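Local coordinates for protein 2,5-dihydroxypyridine 5,6-dioxygenase (Pseudomonas putida KT2440, PDB 7CUP) that catalyses the iron-dependent cleavage of 2,5-dihydroxypyridine by O2 between carbons 5 and 6, giving N-formylmaleamate in aerobic nicotinate degradation, at residues 59-64 with 77-81; 72-76 with 314-318; 215-219 with 247-251. All coordinates share one frame. Numbering follows the deposited sequence.

Interaction 1 (59-64 with 77-81); sequences LPAFNH and GDTAL
Residues 59-64 form an extended, irregular run with phi/psi in the beta and polyproline regions throughout. Residues 77-81 return past it in nearly the opposite direction, the end-to-end directions lying 166° apart. The CA atoms of Phe62 and Ala80 are 5.2 Å apart, and those of His64 and Gly77 are 7.7 Å apart. Neither segment is a strand, and the one hydrogen bond between them comes from a side chain. His64 (chi1 m) donates from NE2 to Asp78 O at 2.9 Å, with the acceptor near the plane of its ring. Gly77 CA lies 3.8 Å from His64 NE2, and a CB at Gly77 would crowd this nitrogen. The Phe62 side chain (chi1 t) lies against Asp78 CB, Thr79 O and Ala80 N. Thr79 O sits over one ring face, 3.7 Å from Phe62 CD1, while Asp78 CB is 3.6 Å from Phe62 CZ. Leu59 (mt) places CD1 3.8 Å from Ala80 CB and 4.1 Å from Leu81 CD2. An ST turn shapes the end of 77-81: Leu81 N donates to Thr79 OG1 at 3.1 Å. The contact thus closes a long excursion between strand 53-58 and helix 85-92. Leu59 and Leu81 both touch Ala87 of that helix, and Leu81 also reaches Ile112 of helix 107-114. Leu59 follows strand 53-58, at the edge of the parallel sheet within this chain.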
loop_
_atom_site.group_PDB
_atom_site.type_symbol
_atom_site.label_atom_id
_atom_site.label_comp_id
_atom_site.label_asym_id
_atom_site.label_seq_id
_atom_site.Cartn_x
_atom_site.Cartn_y
_atom_site.Cartn_z
ATOM N N LEU A 59 -0.159 -8.862 17.749
ATOM C CA LEU A 59 -0.920 -8.341 18.904
ATOM C C LEU A 59 -1.334 -6.903 18.599
ATOM O O LEU A 59 -0.562 -6.131 18.038
ATOM C CB LEU A 59 -0.019 -8.391 20.138
ATOM C CG LEU A 59 0.461 -9.781 20.556
ATOM C CD1 LEU A 59 1.225 -9.725 21.850
ATOM C CD2 LEU A 59 -0.712 -10.725 20.694
ATOM N N PRO A 60 -2.535 -6.494 19.036
ATOM C CA PRO A 60 -2.888 -5.082 19.121
ATOM C C PRO A 60 -1.878 -4.335 19.998
ATOM O O PRO A 60 -1.435 -4.889 21.027
ATOM C CB PRO A 60 -4.258 -5.091 19.842
ATOM C CG PRO A 60 -4.802 -6.493 19.657
ATOM C CD PRO A 60 -3.572 -7.371 19.594
ATOM N N ALA A 61 -1.503 -3.135 19.569
ATOM C CA ALA A 61 -0.603 -2.228 20.307
ATOM C C ALA A 61 -1.202 -1.945 21.674
ATOM O O ALA A 61 -2.427 -1.646 21.757
ATOM C CB ALA A 61 -0.401 -0.949 19.546
ATOM N N PHE A 62 -0.371 -1.998 22.698
ATOM C CA PHE A 62 -0.765 -1.629 24.072
ATOM C C PHE A 62 -0.365 -0.176 24.297
ATOM O O PHE A 62 0.793 0.129 24.021
ATOM C CB PHE A 62 -0.117 -2.548 25.103
ATOM C CG PHE A 62 -0.702 -2.347 26.481
ATOM C CD1 PHE A 62 -1.900 -2.956 26.836
ATOM C CD2 PHE A 62 -0.097 -1.499 27.403
ATOM C CE1 PHE A 62 -2.457 -2.749 28.090
ATOM C CE2 PHE A 62 -0.660 -1.281 28.656
ATOM C CZ PHE A 62 -1.831 -1.915 28.999
ATOM N N ASN A 63 -1.276 0.676 24.767
ATOM C CA ASN A 63 -0.912 2.091 24.970
ATOM C C ASN A 63 -0.815 2.403 26.463
ATOM O O ASN A 63 -1.665 1.976 27.234
ATOM C CB ASN A 63 -1.864 3.055 24.289
ATOM C CG ASN A 63 -1.267 4.444 24.207
ATOM O OD1 ASN A 63 -0.161 4.630 23.653
ATOM N ND2 ASN A 63 -1.978 5.403 24.792
ATOM N N HIS A 64 0.212 3.157 26.824
ATOM C CA HIS A 64 0.347 3.842 28.129
ATOM C C HIS A 64 -0.091 5.295 27.954
ATOM O O HIS A 64 0.632 6.099 27.360
ATOM C CB HIS A 64 1.787 3.638 28.582
ATOM C CG HIS A 64 2.148 2.205 28.775
ATOM N ND1 HIS A 64 2.907 1.509 27.847
ATOM C CD2 HIS A 64 1.859 1.340 29.772
ATOM C CE1 HIS A 64 3.111 0.285 28.285
ATOM N NE2 HIS A 64 2.465 0.155 29.460
ATOM N N GLY A 77 5.309 -0.691 32.044
ATOM C CA GLY A 77 4.061 -1.097 32.701
ATOM C C GLY A 77 3.577 -2.423 32.179
ATOM O O GLY A 77 4.410 -3.288 31.886
ATOM N N ASP A 78 2.258 -2.547 32.074
ATOM C CA ASP A 78 1.590 -3.678 31.407
ATOM C C ASP A 78 2.081 -3.677 29.966
ATOM O O ASP A 78 2.721 -2.695 29.526
ATOM C CB ASP A 78 0.071 -3.573 31.557
ATOM C CG ASP A 78 -0.386 -3.703 33.000
ATOM O OD1 ASP A 78 0.440 -4.055 33.849
ATOM O OD2 ASP A 78 -1.558 -3.416 33.266
ATOM N N THR A 79 1.881 -4.801 29.309
ATOM C CA THR A 79 2.207 -5.022 27.887
ATOM C C THR A 79 1.000 -5.689 27.233
ATOM O O THR A 79 -0.005 -5.965 27.924
ATOM C CB THR A 79 3.483 -5.870 27.703
ATOM O OG1 THR A 79 3.213 -7.264 27.908
ATOM C CG2 THR A 79 4.618 -5.458 28.612
ATOM N N ALA A 80 1.129 -6.007 25.956
ATOM C CA ALA A 80 0.050 -6.619 25.172
ATOM C C ALA A 80 -0.163 -8.038 25.699
ATOM O O ALA A 80 -1.238 -8.588 25.486
ATOM C CB ALA A 80 0.373 -6.552 23.703
ATOM N N LEU A 81 0.783 -8.579 26.459
ATOM C CA LEU A 81 0.617 -9.926 27.056
ATOM C C LEU A 81 -0.171 -9.877 28.353
ATOM O O LEU A 81 -0.645 -10.957 28.775
ATOM C CB LEU A 81 1.987 -10.558 27.291
ATOM C CG LEU A 81 2.655 -11.091 26.030
ATOM C CD1 LEU A 81 3.889 -11.866 26.415
ATOM C CD2 LEU A 81 1.705 -11.955 25.205
#

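Interaction 2 (72-76 with 314-318); sequences MTAYC and KTPCH. With FE (Fe (III) ion), chain G.
His318 (chi1 t, chi2 -111°) links this contact to the iron. Its ring points NE2 at the iron, 2.2 Å from FE, and turns ND1 to Thr73 O. The ND1 to O hydrogen bond is 2.8 Å long and lies near the ring plane. The bond is consistent with holding the ring in the orientation that sets NE2 on the iron. Cys76 (chi1 m) sets SG 3.8 Å from His318 CB. Tyr75 (chi1 t, chi2 -81°) starts away from 314-318, but its ring swings back under Pro316. Pro316 CB stands 3.3 Å from the centroid of the Tyr75 ring, almost on the ring normal, in a CH-pi contact. The backbones meet in a single beta bridge between Tyr75 and Cys317, CA to CA 5.6 Å. Cys76 N donates to Pro316 O at 2.9 Å, nearly straight. Before the bridge, 72-74 have helical phi/psi. Water 1 donates to Ala74 O (2.5 Å) and His318 O (3.0 Å). Thr73 OG1 bonds to Asp71 OD1. His265, Ser302 and Asp320 complete the protein ligands, with water 2 and water 3 at 2.4 and 2.3 Å from FE. This is a mononuclear non-heme iron site, with a two-histidine, one-carboxylate set and an added serine. The carbonyl of Thr73 is a second-shell partner of His318.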
loop_
_atom_site.group_PDB
_atom_site.type_symbol
_atom_site.label_atom_id
_atom_site.label_comp_id
_atom_site.label_asym_id
_atom_site.label_seq_id
_atom_site.Cartn_x
_atom_site.Cartn_y
_atom_site.Cartn_z
ATOM N N MET A 72 9.765 3.019 23.531
ATOM C CA MET A 72 9.001 2.054 24.356
ATOM C C MET A 72 9.774 1.639 25.607
ATOM O O MET A 72 9.128 1.080 26.484
ATOM C CB MET A 72 8.638 0.843 23.512
ATOM C CG MET A 72 7.561 1.246 22.513
ATOM S SD MET A 72 6.681 -0.143 21.829
ATOM C CE MET A 72 6.441 -1.184 23.273
ATOM N N THR A 73 11.056 1.990 25.732
ATOM C CA THR A 73 11.851 1.785 26.981
ATOM C C THR A 73 11.483 2.846 28.024
ATOM O O THR A 73 11.833 2.649 29.204
ATOM C CB THR A 73 13.368 1.823 26.737
ATOM O OG1 THR A 73 13.772 3.175 26.507
ATOM C CG2 THR A 73 13.772 0.930 25.586
ATOM N N ALA A 74 10.820 3.930 27.615
ATOM C CA ALA A 74 10.520 5.075 28.501
ATOM C C ALA A 74 9.514 4.676 29.598
ATOM O O ALA A 74 9.589 5.236 30.709
ATOM C CB ALA A 74 10.015 6.217 27.660
ATOM N N TYR A 75 8.593 3.746 29.327
ATOM C CA TYR A 75 7.439 3.465 30.214
ATOM C C TYR A 75 7.223 1.959 30.423
ATOM O O TYR A 75 6.580 1.301 29.567
ATOM C CB TYR A 75 6.167 4.082 29.655
ATOM C CG TYR A 75 5.100 4.260 30.704
ATOM C CD1 TYR A 75 4.285 3.202 31.089
ATOM C CD2 TYR A 75 4.924 5.484 31.317
ATOM C CE1 TYR A 75 3.298 3.365 32.048
ATOM C CE2 TYR A 75 3.940 5.664 32.275
ATOM C CZ TYR A 75 3.138 4.601 32.652
ATOM O OH TYR A 75 2.188 4.806 33.598
ATOM N N CYS A 76 7.672 1.454 31.579
ATOM C CA CYS A 76 7.624 0.018 31.970
ATOM C C CYS A 76 6.334 -0.237 32.738
ATOM O O CYS A 76 6.273 0.049 33.927
ATOM C CB CYS A 76 8.840 -0.362 32.809
ATOM S SG CYS A 76 10.382 -0.115 31.907
ATOM N N LYS A 314 8.165 -1.401 40.808
ATOM C CA LYS A 314 7.505 -1.658 39.496
ATOM C C LYS A 314 7.152 -0.339 38.780
ATOM O O LYS A 314 6.327 -0.378 37.854
ATOM C CB LYS A 314 6.270 -2.539 39.689
ATOM C CG LYS A 314 5.097 -1.886 40.412
ATOM C CD LYS A 314 3.723 -2.417 39.988
ATOM C CE LYS A 314 3.663 -3.919 39.764
ATOM N NZ LYS A 314 4.279 -4.681 40.882
ATOM N N THR A 315 7.749 0.781 39.181
ATOM C CA THR A 315 7.453 2.139 38.644
ATOM C C THR A 315 7.721 2.144 37.139
ATOM O O THR A 315 8.633 1.472 36.674
ATOM C CB THR A 315 8.274 3.214 39.369
ATOM O OG1 THR A 315 7.817 4.497 38.952
ATOM C CG2 THR A 315 9.755 3.102 39.097
ATOM N N PRO A 316 6.886 2.814 36.319
ATOM C CA PRO A 316 7.083 2.820 34.870
ATOM C C PRO A 316 8.259 3.688 34.403
ATOM O O PRO A 316 8.765 3.447 33.329
ATOM C CB PRO A 316 5.784 3.434 34.347
ATOM C CG PRO A 316 5.317 4.320 35.470
ATOM C CD PRO A 316 5.695 3.570 36.724
ATOM N N CYS A 317 8.651 4.689 35.192
ATOM C CA CYS A 317 9.719 5.643 34.791
ATOM C C CYS A 317 11.081 4.934 34.735
ATOM O O CYS A 317 11.572 4.488 35.771
ATOM C CB CYS A 317 9.761 6.823 35.741
ATOM S SG CYS A 317 10.973 8.074 35.263
ATOM N N HIS A 318 11.695 4.879 33.553
ATOM C CA HIS A 318 12.950 4.137 33.303
ATOM C C HIS A 318 13.953 5.006 32.532
ATOM O O HIS A 318 13.629 5.463 31.405
ATOM C CB HIS A 318 12.606 2.855 32.555
ATOM C CG HIS A 318 13.822 2.149 32.081
ATOM N ND1 HIS A 318 14.142 2.053 30.750
ATOM C CD2 HIS A 318 14.825 1.579 32.768
ATOM C CE1 HIS A 318 15.284 1.426 30.619
ATOM N NE2 HIS A 318 15.715 1.120 31.840
HETATM FE FE FE G . 17.596 0.129 32.390
HETATM O O HOH W 1 11.181 7.103 31.105
HETATM O O HOH W 2 16.014 -0.972 33.735
HETATM O O HOH W 3 17.328 -1.021 30.400
#

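Interaction 3 (215-219 with 247-251); sequences IILPF and YLRDY
The end of a short strand faces one side of helix 243-253. Residues 215-216 are extended and only weakly bonded as a strand. A cis peptide bond before Pro218 then turns the chain, and Phe219 has helical phi/psi. Residues 247-251 are one regular helical turn, with Tyr251 N bonded to Tyr247 O at 3.0 Å. The backbones stay well apart: the nearest CA atoms, of Ile216 and Leu248, are 9.0 Å from each other. Side chains fill that gap. Phe219 (chi1 m, chi2 -16°) is the main projection and has the largest covered area. It enters a hollow walled by Tyr247, Leu248 and Tyr251, all with chi1 t. Tyr247 turns its ring edge to the Phe219 face, with centroids 4.9 Å apart. Phe219 in turn points its own edge at the face of Tyr251, with centroids 5.0 Å apart. In both T-shaped pairs the planes stand at 84°. Leu248 CD1 closes on Phe219 CE2 at 3.8 Å. Beside this plug, Ile216 CD1 reaches Leu248 CD2 at 4.2 Å, and Pro218 CG lies 4.3 Å from Tyr251 OH. Tyr247 OH hydrogen-bonds to Thr277 O of a second subunit, whose Leu281 packs on Phe219. The contact is therefore mostly apolar, an aromatic cluster of Phe219, Tyr247 and Tyr251 flanked by Ile216, Pro218 and Leu248. It has no hydrogen bonds between its two segments and continues into the subunit interface.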
loop_
_atom_site.group_PDB
_atom_site.type_symbol
_atom_site.label_atom_id
_atom_site.label_comp_id
_atom_site.label_asym_id
_atom_site.label_seq_id
_atom_site.Cartn_x
_atom_site.Cartn_y
_atom_site.Cartn_z
ATOM N N ILE A 215 25.173 10.815 28.248
ATOM C CA ILE A 215 23.867 10.633 27.549
ATOM C C ILE A 215 22.786 10.234 28.553
ATOM O O ILE A 215 23.060 9.413 29.447
ATOM C CB ILE A 215 24.039 9.609 26.407
ATOM C CG1 ILE A 215 25.068 10.114 25.395
ATOM C CG2 ILE A 215 22.707 9.280 25.748
ATOM C CD1 ILE A 215 25.295 9.191 24.211
ATOM N N ILE A 216 21.574 10.732 28.344
ATOM C CA ILE A 216 20.361 10.177 28.991
ATOM C C ILE A 216 19.442 9.572 27.929
ATOM O O ILE A 216 19.120 10.279 26.977
ATOM C CB ILE A 216 19.638 11.218 29.848
ATOM C CG1 ILE A 216 20.597 11.866 30.846
ATOM C CG2 ILE A 216 18.470 10.535 30.524
ATOM C CD1 ILE A 216 20.015 13.027 31.549
ATOM N N LEU A 217 19.059 8.302 28.118
ATOM C CA LEU A 217 18.011 7.618 27.327
ATOM C C LEU A 217 16.771 7.498 28.212
ATOM O O LEU A 217 16.910 7.134 29.368
ATOM C CB LEU A 217 18.577 6.257 26.914
ATOM C CG LEU A 217 19.912 6.291 26.175
ATOM C CD1 LEU A 217 20.384 4.892 25.877
ATOM C CD2 LEU A 217 19.809 7.084 24.878
ATOM N N PRO A 218 15.534 7.763 27.736
ATOM C CA PRO A 218 15.239 8.029 26.316
ATOM C C PRO A 218 15.303 9.471 25.773
ATOM O O PRO A 218 14.817 9.665 24.686
ATOM C CB PRO A 218 13.771 7.578 26.210
ATOM C CG PRO A 218 13.193 7.967 27.545
ATOM C CD PRO A 218 14.305 7.731 28.555
ATOM N N PHE A 219 15.932 10.428 26.459
ATOM C CA PHE A 219 16.009 11.826 25.966
ATOM C C PHE A 219 16.873 11.865 24.699
ATOM O O PHE A 219 16.638 12.717 23.847
ATOM C CB PHE A 219 16.567 12.815 26.996
ATOM C CG PHE A 219 15.918 12.832 28.362
ATOM C CD1 PHE A 219 14.682 12.256 28.589
ATOM C CD2 PHE A 219 16.572 13.422 29.438
ATOM C CE1 PHE A 219 14.113 12.271 29.856
ATOM C CE2 PHE A 219 15.994 13.451 30.703
ATOM C CZ PHE A 219 14.780 12.842 30.915
ATOM N N TYR A 247 15.452 19.860 33.659
ATOM C CA TYR A 247 14.657 19.037 32.711
ATOM C C TYR A 247 14.540 17.624 33.280
ATOM O O TYR A 247 13.423 17.092 33.296
ATOM C CB TYR A 247 15.262 19.055 31.306
ATOM C CG TYR A 247 14.499 18.256 30.276
ATOM C CD1 TYR A 247 14.642 16.885 30.185
ATOM C CD2 TYR A 247 13.655 18.866 29.370
ATOM C CE1 TYR A 247 13.960 16.134 29.238
ATOM C CE2 TYR A 247 12.993 18.134 28.394
ATOM C CZ TYR A 247 13.136 16.759 28.333
ATOM O OH TYR A 247 12.459 16.002 27.427
ATOM N N LEU A 248 15.651 17.043 33.741
ATOM C CA LEU A 248 15.650 15.682 34.341
ATOM C C LEU A 248 14.741 15.702 35.567
ATOM O O LEU A 248 13.899 14.794 35.686
ATOM C CB LEU A 248 17.068 15.249 34.704
ATOM C CG LEU A 248 17.189 13.842 35.282
ATOM C CD1 LEU A 248 16.473 12.798 34.413
ATOM C CD2 LEU A 248 18.645 13.467 35.513
ATOM N N ARG A 249 14.874 16.699 36.445
ATOM C CA ARG A 249 14.069 16.721 37.697
ATOM C C ARG A 249 12.581 16.804 37.341
ATOM O O ARG A 249 11.779 16.114 37.963
ATOM C CB ARG A 249 14.428 17.889 38.622
ATOM C CG ARG A 249 15.683 17.721 39.461
ATOM C CD ARG A 249 15.788 18.878 40.473
ATOM N NE ARG A 249 15.810 20.215 39.859
ATOM C CZ ARG A 249 16.901 20.853 39.445
ATOM N NH1 ARG A 249 18.101 20.307 39.551
ATOM N NH2 ARG A 249 16.791 22.058 38.923
ATOM N N ASP A 250 12.217 17.640 36.382
ATOM C CA ASP A 250 10.807 17.833 35.981
ATOM C C ASP A 250 10.268 16.539 35.359
ATOM O O ASP A 250 9.072 16.213 35.559
ATOM C CB ASP A 250 10.703 19.024 35.036
ATOM C CG ASP A 250 9.308 19.572 34.833
ATOM O OD1 ASP A 250 8.951 20.544 35.509
ATOM O OD2 ASP A 250 8.601 19.034 33.988
ATOM N N TYR A 251 11.087 15.832 34.587
ATOM C CA TYR A 251 10.646 14.589 33.916
ATOM C C TYR A 251 10.326 13.553 34.983
ATOM O O TYR A 251 9.242 12.971 34.979
ATOM C CB TYR A 251 11.720 14.063 32.972
ATOM C CG TYR A 251 11.317 12.798 32.260
ATOM C CD1 TYR A 251 10.418 12.836 31.202
ATOM C CD2 TYR A 251 11.811 11.564 32.650
ATOM C CE1 TYR A 251 10.060 11.677 30.528
ATOM C CE2 TYR A 251 11.471 10.396 31.985
ATOM C CZ TYR A 251 10.592 10.457 30.919
ATOM O OH TYR A 251 10.206 9.319 30.279
#

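Overall arrangement
The three contacts run across the chain, with interaction 2 between the others. Its centre is about 13 Å from each of theirs, while the centres of interactions 1 and 3 are about 24 Å apart. Segments of interactions 1 and 2 alternate in sequence. Residues 59-64, 72-76 and 77-81 share the excursion between strand 53-58 and helix 85-92, and His64 packs on Tyr75. Both segments of interaction 3 fall between 72-76 and 314-318. Pro218 touches Ala74 and the backbone of His318, and Cys317 meets Tyr251. The iron site, on the antiparallel sheet containing strands 299-303 and 319-323, is thus joined to the parallel sheet's edge and to helix 243-253. Interactions 1 and 3 both touch a second subunit.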